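Long-range contacts in acetone carboxylase alpha subunit (Xanthobacter autotrophicus Py2, PDB 5M45), which is one subunit of a multi-chain, metal-binding enzyme assembly and carries a domain of the hydantoinase B/oxoprolinase family: residues 136-141 / 204-209; 154-159 / 236-241; 512-517 / 632-637; 547-552 / 626-631. All blocks are in the same frame, centred on the assembly; numbering follows the deposited sequence.

Contact 1: 136-141 / 204-209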
loop_
_atom_site.group_PDB
_atom_site.type_symbol
_atom_site.label_atom_id
_atom_site.label_comp_id
_atom_site.label_asym_id
_atom_site.label_seq_id
_atom_site.Cartn_x
_atom_site.Cartn_y
_atom_site.Cartn_z
ATOM N N LYS A 136 -5.756 14.987 -22.884
ATOM C CA LYS A 136 -5.421 15.686 -21.616
ATOM C C LYS A 136 -5.515 14.827 -20.330
ATOM O O LYS A 136 -5.401 15.351 -19.216
ATOM C CB LYS A 136 -6.201 16.990 -21.478
ATOM C CG LYS A 136 -6.045 17.944 -22.652
ATOM C CD LYS A 136 -6.659 19.279 -22.235
ATOM C CE LYS A 136 -6.762 20.222 -23.408
ATOM N NZ LYS A 136 -5.399 20.514 -23.943
ATOM N N ASP A 137 -5.762 13.513 -20.479
ATOM C CA ASP A 137 -5.665 12.606 -19.334
ATOM C C ASP A 137 -4.206 12.500 -18.852
ATOM O O ASP A 137 -3.277 12.741 -19.618
ATOM C CB ASP A 137 -6.213 11.216 -19.691
ATOM C CG ASP A 137 -7.733 11.146 -19.659
ATOM O OD1 ASP A 137 -8.421 12.116 -19.236
ATOM O OD2 ASP A 137 -8.258 10.082 -20.029
ATOM N N ILE A 138 -4.046 12.160 -17.577
ATOM C CA ILE A 138 -2.739 11.820 -16.985
ATOM C C ILE A 138 -2.823 10.451 -16.294
ATOM O O ILE A 138 -3.675 10.246 -15.413
ATOM C CB ILE A 138 -2.310 12.877 -15.929
ATOM C CG1 ILE A 138 -2.250 14.268 -16.561
ATOM C CG2 ILE A 138 -0.923 12.543 -15.363
ATOM C CD1 ILE A 138 -2.029 15.407 -15.520
ATOM N N PHE A 139 -1.938 9.525 -16.697
ATOM C CA PHE A 139 -1.808 8.206 -16.083
ATOM C C PHE A 139 -0.535 8.125 -15.230
ATOM O O PHE A 139 0.477 8.736 -15.558
ATOM C CB PHE A 139 -1.860 7.067 -17.160
ATOM C CG PHE A 139 -3.185 6.960 -17.871
ATOM C CD1 PHE A 139 -4.212 6.168 -17.359
ATOM C CD2 PHE A 139 -3.417 7.648 -19.062
ATOM C CE1 PHE A 139 -5.443 6.072 -18.011
ATOM C CE2 PHE A 139 -4.650 7.574 -19.717
ATOM C CZ PHE A 139 -5.669 6.788 -19.200
ATOM N N CYS A 140 -0.591 7.391 -14.124
ATOM C CA CYS A 140 0.579 7.100 -13.324
ATOM C C CYS A 140 0.689 5.594 -13.118
ATOM O O CYS A 140 -0.315 4.912 -12.980
ATOM C CB CYS A 140 0.509 7.865 -11.989
ATOM S SG CYS A 140 1.957 7.693 -10.906
ATOM N N ASN A 141 1.916 5.086 -13.083
ATOM C CA ASN A 141 2.151 3.635 -12.955
ATOM C C ASN A 141 3.516 3.321 -12.373
ATOM O O ASN A 141 4.492 4.041 -12.649
ATOM C CB ASN A 141 2.042 2.995 -14.361
ATOM C CG ASN A 141 2.361 1.520 -14.363
ATOM O OD1 ASN A 141 1.556 0.695 -13.917
ATOM N ND2 ASN A 141 3.550 1.176 -14.820
ATOM N N ARG A 204 -3.006 3.850 -13.214
ATOM C CA ARG A 204 -4.116 4.622 -12.638
ATOM C C ARG A 204 -4.322 5.935 -13.395
ATOM O O ARG A 204 -3.361 6.636 -13.709
ATOM C CB ARG A 204 -3.826 4.878 -11.170
ATOM C CG ARG A 204 -4.879 5.722 -10.425
ATOM C CD ARG A 204 -4.648 5.749 -8.928
ATOM N NE ARG A 204 -5.582 6.662 -8.281
ATOM C CZ ARG A 204 -5.680 6.846 -6.950
ATOM N NH1 ARG A 204 -4.925 6.157 -6.103
ATOM N NH2 ARG A 204 -6.551 7.724 -6.466
ATOM N N LYS A 205 -5.575 6.286 -13.689
ATOM C CA LYS A 205 -5.858 7.633 -14.200
ATOM C C LYS A 205 -5.872 8.604 -12.996
ATOM O O LYS A 205 -6.784 8.569 -12.170
ATOM C CB LYS A 205 -7.191 7.715 -14.983
ATOM C CG LYS A 205 -7.359 9.061 -15.715
ATOM C CD LYS A 205 -8.674 9.266 -16.443
ATOM C CE LYS A 205 -8.887 8.174 -17.475
ATOM N NZ LYS A 205 -9.978 8.471 -18.442
ATOM N N VAL A 206 -4.843 9.445 -12.909
ATOM C CA VAL A 206 -4.636 10.360 -11.779
ATOM C C VAL A 206 -4.976 11.832 -12.102
ATOM O O VAL A 206 -4.906 12.693 -11.205
ATOM C CB VAL A 206 -3.203 10.288 -11.240
ATOM C CG1 VAL A 206 -2.932 8.866 -10.697
ATOM C CG2 VAL A 206 -2.137 10.729 -12.258
ATOM N N GLY A 207 -5.382 12.103 -13.337
ATOM C CA GLY A 207 -5.792 13.432 -13.746
ATOM C C GLY A 207 -6.501 13.459 -15.085
ATOM O O GLY A 207 -6.431 12.504 -15.892
ATOM N N ALA A 208 -7.213 14.571 -15.310
ATOM C CA ALA A 208 -7.913 14.834 -16.546
ATOM C C ALA A 208 -7.935 16.351 -16.777
ATOM O O ALA A 208 -7.763 17.134 -15.819
ATOM C CB ALA A 208 -9.330 14.252 -16.480
ATOM N N ASN A 209 -8.115 16.764 -18.030
ATOM C CA ASN A 209 -7.993 18.159 -18.402
ATOM C C ASN A 209 -6.675 18.784 -17.846
ATOM O O ASN A 209 -6.648 19.898 -17.319
ATOM C CB ASN A 209 -9.245 18.920 -17.928
ATOM C CG ASN A 209 -9.388 20.278 -18.577
ATOM O OD1 ASN A 209 -9.025 20.476 -19.773
ATOM N ND2 ASN A 209 -9.898 21.255 -17.797
HETATM O O HOH W 1 -8.825 14.708 -20.036
HETATM O O HOH W 2 -10.927 11.631 -18.629
#
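Phe139 and Lys205 face each other as an antiparallel, non-hydrogen-bonded pair in the tightly packed part of the contact between strands 138-141 and 204-208. Phe139 CE1 lies 3.9 Å from Lys205 CB, and Lys205 CG sits over one face of the ring. The lysine chain bends at chi3 (-58°), which turns CE toward Asp137; beyond it NZ forms a salt bridge of 2.8 Å with Asp137 OD2, approaching from above the carboxylate plane. NZ also binds Pro131 O and Gly132 O, which gives it three protein partners, while Asp137 OD2 accepts from both Lys205 NZ and His134 N. On the sheet face of Ile138 and Cys140 the packing is apolar: Val206 CG2 meets Ile138 CG2 at 3.8 Å, Val206 CG1 meets Cys140 CB at 3.8 Å, and Trp216 of helix 214-222 touches both Val206 and Cys140. The end at Lys136 and Asn209 is looser and wetter. These two side chains run side by side, with Lys136 CD 3.6 Å from Asn209 OD1, and one water bridges Asp137 OD1 and Asn209 N. Cys140 and Arg204 exchange two backbone bonds, whereas Ile138 O accepts from Val206 N at 2.9 Å and weakly from Gly207 N. Two residues thus face one, a classic beta bulge within an antiparallel sheet.

Contact 2: 154-159 / 236-241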
loop_
_atom_site.group_PDB
_atom_site.type_symbol
_atom_site.label_atom_id
_atom_site.label_comp_id
_atom_site.label_asym_id
_atom_site.label_seq_id
_atom_site.Cartn_x
_atom_site.Cartn_y
_atom_site.Cartn_z
ATOM N N ILE A 154 8.814 5.716 -10.691
ATOM C CA ILE A 154 7.446 6.109 -10.970
ATOM C C ILE A 154 7.311 6.646 -12.404
ATOM O O ILE A 154 8.092 7.543 -12.819
ATOM C CB ILE A 154 6.962 7.219 -9.994
ATOM C CG1 ILE A 154 7.225 6.837 -8.514
ATOM C CG2 ILE A 154 5.502 7.547 -10.253
ATOM C CD1 ILE A 154 6.446 5.639 -8.028
ATOM N N HIS A 155 6.331 6.112 -13.134
ATOM C CA HIS A 155 5.994 6.564 -14.495
ATOM C C HIS A 155 4.777 7.525 -14.512
ATOM O O HIS A 155 3.779 7.254 -13.836
ATOM C CB HIS A 155 5.620 5.405 -15.445
ATOM C CG HIS A 155 6.493 4.200 -15.348
ATOM N ND1 HIS A 155 6.037 2.939 -15.678
ATOM C CD2 HIS A 155 7.796 4.055 -15.008
ATOM C CE1 HIS A 155 7.026 2.062 -15.527
ATOM N NE2 HIS A 155 8.101 2.720 -15.111
ATOM N N THR A 156 4.875 8.592 -15.325
ATOM C CA THR A 156 3.743 9.425 -15.738
ATOM C C THR A 156 3.632 9.249 -17.263
ATOM O O THR A 156 4.620 9.391 -17.986
ATOM C CB THR A 156 3.939 10.907 -15.378
ATOM O OG1 THR A 156 4.018 11.074 -13.959
ATOM C CG2 THR A 156 2.768 11.775 -15.916
ATOM N N ILE A 157 2.445 8.853 -17.727
ATOM C CA ILE A 157 2.167 8.538 -19.146
ATOM C C ILE A 157 0.957 9.396 -19.654
ATOM O O ILE A 157 -0.108 9.415 -19.038
ATOM C CB ILE A 157 1.894 7.023 -19.308
ATOM C CG1 ILE A 157 3.130 6.174 -18.945
ATOM C CG2 ILE A 157 1.489 6.704 -20.743
ATOM C CD1 ILE A 157 2.765 4.720 -18.623
ATOM N N VAL A 158 1.156 10.125 -20.762
ATOM C CA VAL A 158 0.153 11.043 -21.336
ATOM C C VAL A 158 -0.068 10.648 -22.824
ATOM O O VAL A 158 0.904 10.570 -23.590
ATOM C CB VAL A 158 0.640 12.501 -21.252
ATOM C CG1 VAL A 158 -0.315 13.427 -21.966
ATOM C CG2 VAL A 158 0.821 12.902 -19.789
ATOM N N PRO A 159 -1.334 10.438 -23.240
ATOM C CA PRO A 159 -1.602 10.193 -24.664
ATOM C C PRO A 159 -1.483 11.475 -25.478
ATOM O O PRO A 159 -1.685 12.586 -24.941
ATOM C CB PRO A 159 -3.044 9.663 -24.677
ATOM C CG PRO A 159 -3.681 10.362 -23.509
ATOM C CD PRO A 159 -2.583 10.446 -22.453
ATOM N N THR A 236 8.116 17.347 -11.962
ATOM C CA THR A 236 9.176 17.063 -12.932
ATOM C C THR A 236 8.707 16.179 -14.099
ATOM O O THR A 236 8.956 16.499 -15.269
ATOM C CB THR A 236 10.401 16.359 -12.234
ATOM O OG1 THR A 236 10.965 17.272 -11.265
ATOM C CG2 THR A 236 11.460 15.972 -13.219
ATOM N N ARG A 237 8.018 15.083 -13.785
ATOM C CA ARG A 237 7.548 14.160 -14.828
ATOM C C ARG A 237 6.460 14.817 -15.721
ATOM O O ARG A 237 6.501 14.699 -16.960
ATOM C CB ARG A 237 6.990 12.857 -14.237
ATOM C CG ARG A 237 8.000 11.990 -13.492
ATOM C CD ARG A 237 7.422 10.646 -13.034
ATOM N NE ARG A 237 6.233 10.775 -12.179
ATOM C CZ ARG A 237 6.241 10.889 -10.856
ATOM N NH1 ARG A 237 7.365 10.903 -10.151
ATOM N NH2 ARG A 237 5.086 10.994 -10.206
ATOM N N ILE A 238 5.495 15.504 -15.091
ATOM C CA ILE A 238 4.416 16.138 -15.862
ATOM C C ILE A 238 4.972 17.240 -16.793
ATOM O O ILE A 238 4.496 17.381 -17.935
ATOM C CB ILE A 238 3.302 16.729 -14.954
ATOM C CG1 ILE A 238 2.664 15.631 -14.188
ATOM C CG2 ILE A 238 2.217 17.329 -15.818
ATOM C CD1 ILE A 238 1.780 16.109 -13.041
ATOM N N ALA A 239 5.944 18.028 -16.304
ATOM C CA ALA A 239 6.575 19.073 -17.120
ATOM C C ALA A 239 7.161 18.516 -18.405
ATOM O O ALA A 239 6.865 19.004 -19.497
ATOM C CB ALA A 239 7.661 19.809 -16.337
ATOM N N GLY A 240 8.001 17.503 -18.279
ATOM C CA GLY A 240 8.631 16.937 -19.453
ATOM C C GLY A 240 7.651 16.272 -20.435
ATOM O O GLY A 240 7.793 16.434 -21.645
ATOM N N CYS A 241 6.678 15.555 -19.918
ATOM C CA CYS A 241 5.612 14.975 -20.754
ATOM C C CYS A 241 4.890 16.057 -21.572
ATOM O O CYS A 241 4.709 15.882 -22.780
ATOM C CB CYS A 241 4.609 14.164 -19.928
ATOM S SG CYS A 241 5.248 12.591 -19.254
HETATM O O HOH W 3 2.214 11.085 -11.312
#
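Arg237 reaches Thr156 through a bend at chi3 (-57°) that turns NE toward the strand, while Thr156 holds OG1 anti to its own carbonyl carbon (chi1 -63°), on the side of the helix. The resulting hydrogen bond from Arg237 NE to Thr156 OG1 is 2.9 Å long and fairly straight (160° at the hydrogen), and the hydroxyl lies close to the guanidinium plane. A water that accepts from Arg237 NH2 at 3.1 Å also contacts Thr156 OG1, and NH1 donates to Thr174 OG1 on the adjacent strand 165-175. Polar bonding therefore engages all three guanidinium nitrogens of this buried arginine. Ile154 CG2 covers one face of the group, over its centre and 3.5 Å from Arg237 CZ. Further along, Cys241 SG comes to 3.5 Å from Thr156 O, and Cys241 CB packs against Val158 CG2 at 4.0 Å. His155 and Ile157 point away from this helix and meet helix 111-124. The strand also carries Asp153, a manganese ligand, directly before Ile154, whose side chain is about 9 Å from the metal. With helices 227-255 and 111-124 on its two faces, this is an antiparallel sheet covered by helices, as in alpha+beta architecture.

Contact 3: 512-517 / 632-637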
loop_
_atom_site.group_PDB
_atom_site.type_symbol
_atom_site.label_atom_id
_atom_site.label_comp_id
_atom_site.label_asym_id
_atom_site.label_seq_id
_atom_site.Cartn_x
_atom_site.Cartn_y
_atom_site.Cartn_z
ATOM N N GLY A 512 44.575 -7.854 -13.427
ATOM C CA GLY A 512 44.777 -8.336 -14.792
ATOM C C GLY A 512 45.945 -7.669 -15.492
ATOM O O GLY A 512 46.572 -6.736 -14.930
ATOM N N LYS A 513 46.244 -8.144 -16.694
ATOM C CA LYS A 513 47.117 -7.389 -17.599
ATOM C C LYS A 513 46.675 -5.901 -17.691
ATOM O O LYS A 513 47.502 -4.968 -17.591
ATOM C CB LYS A 513 47.122 -8.002 -18.992
ATOM C CG LYS A 513 48.256 -7.443 -19.817
ATOM C CD LYS A 513 47.800 -7.050 -21.204
ATOM C CE LYS A 513 47.986 -8.142 -22.158
ATOM N NZ LYS A 513 48.292 -7.528 -23.503
ATOM N N TYR A 514 45.375 -5.724 -17.883
ATOM C CA TYR A 514 44.684 -4.444 -17.679
ATOM C C TYR A 514 43.747 -4.639 -16.465
ATOM O O TYR A 514 43.006 -5.635 -16.351
ATOM C CB TYR A 514 43.955 -3.955 -18.962
ATOM C CG TYR A 514 44.929 -3.751 -20.098
ATOM C CD1 TYR A 514 45.902 -2.728 -20.043
ATOM C CD2 TYR A 514 44.945 -4.608 -21.211
ATOM C CE1 TYR A 514 46.840 -2.577 -21.057
ATOM C CE2 TYR A 514 45.870 -4.441 -22.240
ATOM C CZ TYR A 514 46.816 -3.449 -22.157
ATOM O OH TYR A 514 47.760 -3.290 -23.178
ATOM N N ARG A 515 43.839 -3.693 -15.538
ATOM C CA ARG A 515 43.143 -3.743 -14.253
ATOM C C ARG A 515 41.749 -3.153 -14.426
ATOM O O ARG A 515 41.582 -2.137 -15.130
ATOM C CB ARG A 515 43.950 -2.929 -13.204
ATOM C CG ARG A 515 43.313 -2.875 -11.825
ATOM C CD ARG A 515 44.019 -1.938 -10.817
ATOM N NE ARG A 515 44.510 -0.655 -11.295
ATOM C CZ ARG A 515 43.774 0.390 -11.693
ATOM N NH1 ARG A 515 42.436 0.377 -11.721
ATOM N NH2 ARG A 515 44.391 1.490 -12.065
ATOM N N GLY A 516 40.748 -3.790 -13.822
ATOM C CA GLY A 516 39.431 -3.188 -13.724
ATOM C C GLY A 516 39.448 -1.881 -12.915
ATOM O O GLY A 516 40.335 -1.653 -12.065
ATOM N N GLY A 517 38.470 -1.021 -13.182
ATOM C CA GLY A 517 38.341 0.211 -12.429
ATOM C C GLY A 517 38.154 -0.057 -10.932
ATOM O O GLY A 517 37.423 -0.994 -10.534
ATOM N N LEU A 632 50.434 -11.406 -14.897
ATOM C CA LEU A 632 51.881 -11.531 -15.128
ATOM C C LEU A 632 52.383 -10.817 -16.403
ATOM O O LEU A 632 53.596 -10.641 -16.589
ATOM C CB LEU A 632 52.286 -13.035 -15.156
ATOM C CG LEU A 632 53.480 -13.393 -14.277
ATOM C CD1 LEU A 632 53.123 -13.240 -12.812
ATOM C CD2 LEU A 632 53.865 -14.834 -14.556
ATOM N N ASP A 633 51.455 -10.429 -17.281
ATOM C CA ASP A 633 51.765 -9.634 -18.452
ATOM C C ASP A 633 51.551 -8.129 -18.273
ATOM O O ASP A 633 51.797 -7.379 -19.216
ATOM C CB ASP A 633 50.988 -10.152 -19.656
ATOM C CG ASP A 633 51.490 -11.580 -20.088
ATOM O OD1 ASP A 633 52.689 -11.835 -19.971
ATOM O OD2 ASP A 633 50.713 -12.485 -20.473
ATOM N N ARG A 634 51.122 -7.667 -17.088
ATOM C CA ARG A 634 50.933 -6.236 -16.883
ATOM C C ARG A 634 52.281 -5.517 -16.964
ATOM O O ARG A 634 53.281 -6.048 -16.510
ATOM C CB ARG A 634 50.279 -5.927 -15.542
ATOM C CG ARG A 634 49.983 -4.436 -15.293
ATOM C CD ARG A 634 48.895 -4.303 -14.264
ATOM N NE ARG A 634 48.487 -2.963 -13.871
ATOM C CZ ARG A 634 47.726 -2.134 -14.619
ATOM N NH1 ARG A 634 47.375 -2.457 -15.860
ATOM N NH2 ARG A 634 47.356 -0.943 -14.140
ATOM N N GLU A 635 52.282 -4.323 -17.543
ATOM C CA GLU A 635 53.456 -3.466 -17.591
ATOM C C GLU A 635 53.956 -3.124 -16.182
ATOM O O GLU A 635 53.184 -2.554 -15.400
ATOM C CB GLU A 635 53.136 -2.208 -18.419
ATOM C CG GLU A 635 54.353 -1.518 -19.030
ATOM C CD GLU A 635 55.112 -2.379 -20.120
ATOM O OE1 GLU A 635 56.341 -2.727 -19.888
ATOM O OE2 GLU A 635 54.501 -2.707 -21.221
ATOM N N PRO A 636 55.212 -3.491 -15.823
ATOM C CA PRO A 636 55.643 -3.232 -14.432
ATOM C C PRO A 636 55.490 -1.788 -13.925
ATOM O O PRO A 636 55.094 -1.598 -12.783
ATOM C CB PRO A 636 57.084 -3.703 -14.391
ATOM C CG PRO A 636 57.120 -4.787 -15.426
ATOM C CD PRO A 636 56.212 -4.299 -16.548
ATOM N N GLN A 637 55.749 -0.797 -14.777
ATOM C CA GLN A 637 55.589 0.616 -14.381
ATOM C C GLN A 637 54.125 0.943 -14.009
ATOM O O GLN A 637 53.886 1.772 -13.149
ATOM C CB GLN A 637 56.125 1.564 -15.478
ATOM C CG GLN A 637 56.187 3.045 -15.090
ATOM C CD GLN A 637 57.049 3.269 -13.853
ATOM O OE1 GLN A 637 58.203 2.827 -13.781
ATOM N NE2 GLN A 637 56.489 3.914 -12.852
HETATM O O HOH W 4 49.645 -3.603 -19.073
#
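Arg634 reaches across to Lys513 by a hydrogen bond from NH1 to Lys513 O, 3.1 Å long. The carbonyl oxygen lies close to the guanidinium plane, although the donor stands above the plane of the carbonyl group. The same oxygen takes a second hydrogen bond from a water, which accepts in turn from Glu635 N at the N-cap position of helix 636-645. Van der Waals contacts follow the extended arginine chain: CD lies 3.4 Å from Gly512 O, and Arg515 CB sits over one guanidinium face, offset toward its rim. Lys513, with CG anti to the backbone N (chi1 -166°), lays CG 3.6 Å from Asp633 O and 3.9 Å from Asp633 CB. Electrostatics form the third group. Arg515 NE and Arg634 NH2 are only 4.0 Å apart, their guanidinium planes turned 77° to each other. Asp642 OD2 forms salt bridges with both of these nitrogens, and Asp470 OD1 pairs with Arg634 NH1 while accepting from Arg515 N. The negative charge of these two carboxylates probably offsets the repulsion between the crossing arginines, so that the 512-517 loop and the start of helix 636-645 are joined through the acids and the bond to Lys513 O.

Contact 4: 547-552 / 626-631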
loop_
_atom_site.group_PDB
_atom_site.type_symbol
_atom_site.label_atom_id
_atom_site.label_comp_id
_atom_site.label_asym_id
_atom_site.label_seq_id
_atom_site.Cartn_x
_atom_site.Cartn_y
_atom_site.Cartn_z
ATOM N N GLY A 547 36.533 -11.658 -14.278
ATOM C CA GLY A 547 37.526 -11.221 -15.235
ATOM C C GLY A 547 37.509 -12.035 -16.526
ATOM O O GLY A 547 36.911 -13.128 -16.589
ATOM N N LEU A 548 38.170 -11.526 -17.559
ATOM C CA LEU A 548 38.126 -12.110 -18.896
ATOM C C LEU A 548 39.532 -12.512 -19.361
ATOM O O LEU A 548 40.487 -11.739 -19.190
ATOM C CB LEU A 548 37.520 -11.069 -19.865
ATOM C CG LEU A 548 37.312 -11.410 -21.347
ATOM C CD1 LEU A 548 36.421 -12.622 -21.509
ATOM C CD2 LEU A 548 36.692 -10.258 -22.138
ATOM N N MET A 549 39.634 -13.682 -19.987
ATOM C CA MET A 549 40.862 -14.172 -20.650
ATOM C C MET A 549 42.117 -14.102 -19.745
ATOM O O MET A 549 43.226 -13.755 -20.191
ATOM C CB MET A 549 41.080 -13.435 -21.969
ATOM C CG MET A 549 40.083 -13.775 -23.064
ATOM S SD MET A 549 39.997 -12.529 -24.387
ATOM C CE MET A 549 38.552 -13.160 -25.226
ATOM N N GLY A 550 41.916 -14.429 -18.469
ATOM C CA GLY A 550 42.995 -14.466 -17.485
ATOM C C GLY A 550 42.870 -13.470 -16.338
ATOM O O GLY A 550 43.611 -13.570 -15.344
ATOM N N GLY A 551 42.004 -12.474 -16.504
ATOM C CA GLY A 551 41.720 -11.495 -15.471
ATOM C C GLY A 551 40.860 -12.050 -14.349
ATOM O O GLY A 551 40.225 -13.120 -14.502
ATOM N N TYR A 552 40.836 -11.318 -13.236
ATOM C CA TYR A 552 40.145 -11.703 -12.000
ATOM C C TYR A 552 38.921 -10.834 -11.720
ATOM O O TYR A 552 38.846 -9.676 -12.218
ATOM C CB TYR A 552 41.126 -11.592 -10.806
ATOM C CG TYR A 552 42.192 -12.702 -10.801
ATOM C CD1 TYR A 552 43.333 -12.611 -11.600
ATOM C CD2 TYR A 552 42.060 -13.820 -9.976
ATOM C CE1 TYR A 552 44.324 -13.610 -11.556
ATOM C CE2 TYR A 552 43.032 -14.812 -9.945
ATOM C CZ TYR A 552 44.154 -14.711 -10.773
ATOM O OH TYR A 552 45.096 -15.735 -10.748
ATOM N N PRO A 626 35.710 -5.784 -13.161
ATOM C CA PRO A 626 36.594 -6.916 -13.470
ATOM C C PRO A 626 37.809 -6.624 -14.375
ATOM O O PRO A 626 37.803 -5.689 -15.187
ATOM C CB PRO A 626 35.650 -7.903 -14.154
ATOM C CG PRO A 626 34.628 -7.026 -14.848
ATOM C CD PRO A 626 34.416 -5.880 -13.871
ATOM N N GLY A 627 38.841 -7.451 -14.223
ATOM C CA GLY A 627 40.101 -7.297 -14.969
ATOM C C GLY A 627 40.131 -8.073 -16.307
ATOM O O GLY A 627 39.213 -8.887 -16.594
ATOM N N PHE A 628 41.185 -7.802 -17.105
ATOM C CA PHE A 628 41.459 -8.433 -18.384
ATOM C C PHE A 628 42.900 -8.950 -18.509
ATOM O O PHE A 628 43.862 -8.200 -18.287
ATOM C CB PHE A 628 41.237 -7.439 -19.553
ATOM C CG PHE A 628 41.462 -8.067 -20.912
ATOM C CD1 PHE A 628 42.731 -8.129 -21.467
ATOM C CD2 PHE A 628 40.416 -8.640 -21.591
ATOM C CE1 PHE A 628 42.953 -8.778 -22.692
ATOM C CE2 PHE A 628 40.632 -9.273 -22.841
ATOM C CZ PHE A 628 41.885 -9.334 -23.373
ATOM N N GLY A 629 43.039 -10.203 -18.955
ATOM C CA GLY A 629 44.360 -10.804 -19.231
ATOM C C GLY A 629 45.148 -11.271 -18.014
ATOM O O GLY A 629 44.834 -10.918 -16.882
ATOM N N ASP A 630 46.215 -12.018 -18.268
ATOM C CA ASP A 630 47.099 -12.524 -17.209
ATOM C C ASP A 630 47.819 -11.370 -16.503
ATOM O O ASP A 630 48.546 -10.639 -17.153
ATOM C CB ASP A 630 48.140 -13.487 -17.839
ATOM C CG ASP A 630 48.993 -14.259 -16.801
ATOM O OD1 ASP A 630 49.005 -13.903 -15.607
ATOM O OD2 ASP A 630 49.667 -15.248 -17.220
ATOM N N PRO A 631 47.670 -11.239 -15.163
ATOM C CA PRO A 631 48.390 -10.164 -14.442
ATOM C C PRO A 631 49.895 -10.219 -14.597
ATOM O O PRO A 631 50.568 -9.204 -14.447
ATOM C CB PRO A 631 48.052 -10.448 -12.967
ATOM C CG PRO A 631 46.762 -11.179 -13.004
ATOM C CD PRO A 631 46.801 -12.009 -14.253
#
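Leu548 and Phe628 are joined by a single backbone bridge, in which Leu548 N donates to Gly627 O and Gly629 N donates to Leu548 O, each at 3.0 Å. A third bond, from Gly627 N to Tyr552 O, ties the far end of the 547-552 segment to the same run of chain. Leu548 O is gripped twice, since Gly551 N also donates to it and closes the type I' turn from Leu548 to Gly551. Glycines allow the two backbones to press together: Gly550 C comes to 3.3 Å from Gly629 O, and Gly629 CA makes a CA-H...O contact with Met549 O. Phe628 receives two of the three apolar side-chain contacts. With its CG anti to the backbone N (chi1 -178°), the ring is carried to the side chains of Leu548 and Met549, which it meets along its CE2 side. Leu548 CD2 lies 4.1 Å from Phe628 CD2, while Met549 SD approaches Phe628 CE2 to 3.7 Å in an oblique Met-aromatic contact. At the other end Pro631 CG touches Tyr552 CE1 at 3.7 Å, near the plane of the tyrosine ring and at its edge; Tyr552 OH is hydrogen-bonded to an acidic side chain of another protein's chain. Asp630 OD1 forms a salt bridge with Arg687 of helix 673-690. Leu548 and Met549 pack on helix 401-422, while Phe628 and Gly629 bond through their backbones to Tyr514 and Lys513, pairing 626-631 with the loop that leads into strand 520-526.

Overall arrangement
The four contacts form two pairs on opposite sides of the chain's centre. Contacts 1 and 2, with centres about 9 Å apart, share the antiparallel sheet in which strands 138-141 and 153-162 are neighbours; their segments alternate along the chain, which returns to the sheet through strand 204-208 before helix 227-255 packs on it. Contacts 3 and 4, also about 9 Å apart between centres, join loops and, in contact 3, the start of helix 636-645; contact 4 is nested within the loop that contact 3 closes. Backbone bonds between 512-517 and 626-631 link them directly. Contacts 1 and 3 lie about 54 Å apart between centres, so the pairs mark two well-separated regions, closed one after the other along the chain.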